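Local coordinates for beta-amyloid-like protein (Caenorhabditis elegans, PDB 3K6B) that is an amyloid precursor protein relative whose E2 domain binds a sulfated sugar and so probably recognises heparin-like glycosaminoglycans, at residues A9-E14 / V95-N100. Sequence-based numbering, arbitrary orientation.
Sequences ANWTNE and VQAMLN. With GU4 (2,3,4,6-tetra-O-sulfonato-alpha-D-glucopyranose), chain B.
The indole of Trp11 meets helix 55-119 obliquely: its CZ3 lies 4.4 Å from Ala97 CB, and the Met98 side chain reaches the other end of the residue, where Met98 CG stands 3.8 Å from Trp11 CB. Trp11 CG sits beside the backbone N (chi1 -66°), which turns the ring toward Ala97 while CB stays next to the methionine. Bent at chi2 (-66°), Met98 carries its sulfur and methyl out along the loop, the methyl end turned toward the Asn10-Trp11 backbone, though its exact place is doubtful. A lysine in place of Met98 would probably lose the apolar touch on Trp11 CB and set a charge near the loop backbone. Within the loop, Thr12 OG1 donates to Asn10 OD1 over 2.6 Å, arriving above the carbonyl plane. One turn back along the helix, the side chains of Glu14 and Val95 cross at about a right angle, with Glu14 CG 4.0 Å from Val95 CG2. The buried Glu14 carboxylate is satisfied beyond this apolar touch, by a salt bridge to Arg94 and hydrogen bonds with Tyr5 and His91. Asn13, at the N-cap position of helix 14-53, gives its ND2 to sulfate oxygen O22 of GU4 (3.2 Å, 150° at the hydrogen), and His15, Asp16 and His143 bind the same ligand. The loop thus packs onto the long helix of the all-helical E2 domain beside a sulfated-sugar site at a helix N-terminus, consistent with glycosaminoglycan binding.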
loop_
_atom_site.group_PDB
_atom_site.type_symbol
_atom_site.label_atom_id
_atom_site.label_comp_id
_atom_site.label_asym_id
_atom_site.label_seq_id
_atom_site.Cartn_x
_atom_site.Cartn_y
_atom_site.Cartn_z
ATOM N N ALA A 9 10.356 15.081 -2.877
ATOM C CA ALA A 9 10.786 14.895 -4.260
ATOM C C ALA A 9 11.847 13.811 -4.555
ATOM O O ALA A 9 12.384 13.785 -5.657
ATOM C CB ALA A 9 11.229 16.225 -4.842
ATOM N N ASN A 10 12.188 12.933 -3.612
ATOM C CA ASN A 10 13.153 11.885 -3.966
ATOM C C ASN A 10 12.287 10.636 -4.047
ATOM O O ASN A 10 12.538 9.758 -4.850
ATOM C CB ASN A 10 14.254 11.714 -2.893
ATOM C CG ASN A 10 15.434 10.845 -3.381
ATOM O OD1 ASN A 10 15.286 10.040 -4.303
ATOM N ND2 ASN A 10 16.610 11.005 -2.737
ATOM N N TRP A 11 11.261 10.581 -3.209
ATOM C CA TRP A 11 10.369 9.431 -3.199
ATOM C C TRP A 11 11.103 8.099 -2.989
ATOM O O TRP A 11 10.471 7.063 -2.782
ATOM C CB TRP A 11 9.523 9.391 -4.489
ATOM C CG TRP A 11 8.547 10.557 -4.583
ATOM C CD1 TRP A 11 8.349 11.542 -3.655
ATOM C CD2 TRP A 11 7.615 10.822 -5.639
ATOM N NE1 TRP A 11 7.351 12.400 -4.062
ATOM C CE2 TRP A 11 6.881 11.979 -5.277
ATOM C CE3 TRP A 11 7.323 10.196 -6.854
ATOM C CZ2 TRP A 11 5.876 12.516 -6.090
ATOM C CZ3 TRP A 11 6.329 10.733 -7.655
ATOM C CH2 TRP A 11 5.618 11.876 -7.271
ATOM N N THR A 12 12.434 8.161 -3.011
ATOM C CA THR A 12 13.320 7.012 -2.819
ATOM C C THR A 12 13.057 6.297 -1.499
ATOM O O THR A 12 13.286 5.102 -1.389
ATOM C CB THR A 12 14.836 7.459 -2.913
ATOM O OG1 THR A 12 15.239 7.448 -4.285
ATOM C CG2 THR A 12 15.764 6.535 -2.156
ATOM N N ASN A 13 12.586 7.019 -0.497
ATOM C CA ASN A 13 12.293 6.394 0.783
ATOM C C ASN A 13 10.858 6.708 1.134
ATOM O O ASN A 13 10.594 7.220 2.211
ATOM C CB ASN A 13 13.207 6.930 1.883
ATOM C CG ASN A 13 14.653 6.500 1.702
ATOM O OD1 ASN A 13 15.451 7.184 1.050
ATOM N ND2 ASN A 13 14.991 5.345 2.264
ATOM N N GLU A 14 9.941 6.412 0.207
ATOM C CA GLU A 14 8.526 6.648 0.404
ATOM C C GLU A 14 7.960 5.861 1.587
ATOM O O GLU A 14 7.218 6.422 2.383
ATOM C CB GLU A 14 7.754 6.321 -0.885
ATOM C CG GLU A 14 6.239 6.443 -0.771
ATOM C CD GLU A 14 5.789 7.853 -0.427
ATOM O OE1 GLU A 14 6.581 8.790 -0.657
ATOM O OE2 GLU A 14 4.646 8.029 0.057
ATOM N N VAL A 95 4.333 5.092 -4.883
ATOM C CA VAL A 95 4.837 3.724 -4.884
ATOM C C VAL A 95 4.707 3.130 -6.281
ATOM O O VAL A 95 5.667 2.575 -6.774
ATOM C CB VAL A 95 4.107 2.835 -3.845
ATOM C CG1 VAL A 95 4.697 1.442 -3.847
ATOM C CG2 VAL A 95 4.230 3.438 -2.454
ATOM N N GLN A 96 3.547 3.262 -6.932
ATOM C CA GLN A 96 3.368 2.739 -8.294
ATOM C C GLN A 96 4.376 3.409 -9.239
ATOM O O GLN A 96 5.072 2.749 -10.015
ATOM C CB GLN A 96 1.953 3.013 -8.807
ATOM C CG GLN A 96 1.116 1.779 -9.045
ATOM C CD GLN A 96 -0.086 1.701 -8.101
ATOM O OE1 GLN A 96 -0.032 1.029 -7.065
ATOM N NE2 GLN A 96 -1.177 2.398 -8.452
ATOM N N ALA A 97 4.442 4.732 -9.156
ATOM C CA ALA A 97 5.351 5.537 -9.968
ATOM C C ALA A 97 6.806 5.103 -9.784
ATOM O O ALA A 97 7.541 4.959 -10.759
ATOM C CB ALA A 97 5.208 6.995 -9.592
ATOM N N MET A 98 7.213 4.911 -8.529
ATOM C CA MET A 98 8.568 4.500 -8.199
ATOM C C MET A 98 8.823 3.065 -8.604
ATOM O O MET A 98 9.932 2.744 -9.021
ATOM C CB MET A 98 8.830 4.686 -6.703
ATOM C CG MET A 98 9.385 6.057 -6.379
ATOM S SD MET A 98 11.012 6.216 -7.112
ATOM C CE MET A 98 11.447 7.888 -6.644
ATOM N N LEU A 99 7.807 2.206 -8.492
ATOM C CA LEU A 99 7.934 0.797 -8.887
ATOM C C LEU A 99 8.117 0.759 -10.391
ATOM O O LEU A 99 8.948 0.029 -10.927
ATOM C CB LEU A 99 6.676 -0.005 -8.532
ATOM C CG LEU A 99 6.624 -0.729 -7.181
ATOM C CD1 LEU A 99 5.212 -1.174 -6.925
ATOM C CD2 LEU A 99 7.570 -1.919 -7.139
ATOM N N ASN A 100 7.324 1.564 -11.077
ATOM C CA ASN A 100 7.422 1.603 -12.516
ATOM C C ASN A 100 8.829 1.958 -12.949
ATOM O O ASN A 100 9.377 1.382 -13.881
ATOM C CB ASN A 100 6.433 2.603 -13.084
ATOM C CG ASN A 100 5.076 2.008 -13.257
ATOM O OD1 ASN A 100 4.947 0.868 -13.690
ATOM N ND2 ASN A 100 4.049 2.773 -12.932
HETATM O O1 GU4 B . 10.744 -3.105 3.979
HETATM C C1 GU4 B . 9.825 -2.172 3.559
HETATM O O5 GU4 B . 10.530 -0.917 3.338
HETATM C C5 GU4 B . 11.654 -1.108 2.440
HETATM C C6 GU4 B . 12.309 0.277 2.189
HETATM O O6 GU4 B . 11.431 1.361 1.716
HETATM S S6 GU4 B . 11.976 2.795 1.695
HETATM O O22 GU4 B . 12.753 3.100 2.920
HETATM O O23 GU4 B . 10.816 3.716 1.759
HETATM O O21 GU4 B . 12.679 2.924 0.367
HETATM C C4 GU4 B . 11.221 -1.705 1.033
HETATM O O4 GU4 B . 12.365 -2.063 0.242
HETATM S S4 GU4 B . 12.453 -1.395 -1.112
HETATM O O25 GU4 B . 13.813 -1.786 -1.631
HETATM O O26 GU4 B . 11.344 -1.928 -1.990
HETATM O O24 GU4 B . 12.335 0.121 -1.051
HETATM C C3 GU4 B . 10.264 -2.951 1.178
HETATM O O3 GU4 B . 9.649 -3.297 -0.084
HETATM S S3 GU4 B . 10.106 -4.664 -0.591
HETATM O O28 GU4 B . 9.351 -5.724 0.179
HETATM O O29 GU4 B . 9.762 -4.769 -2.038
HETATM O O27 GU4 B . 11.608 -4.814 -0.525
HETATM C C2 GU4 B . 9.173 -2.684 2.239
HETATM O O2 GU4 B . 8.439 -3.881 2.442
HETATM S S2 GU4 B . 6.962 -3.640 2.334
HETATM O O11 GU4 B . 6.306 -4.903 2.747
HETATM O O12 GU4 B . 6.514 -2.685 3.391
HETATM O O10 GU4 B . 6.739 -3.305 0.872
#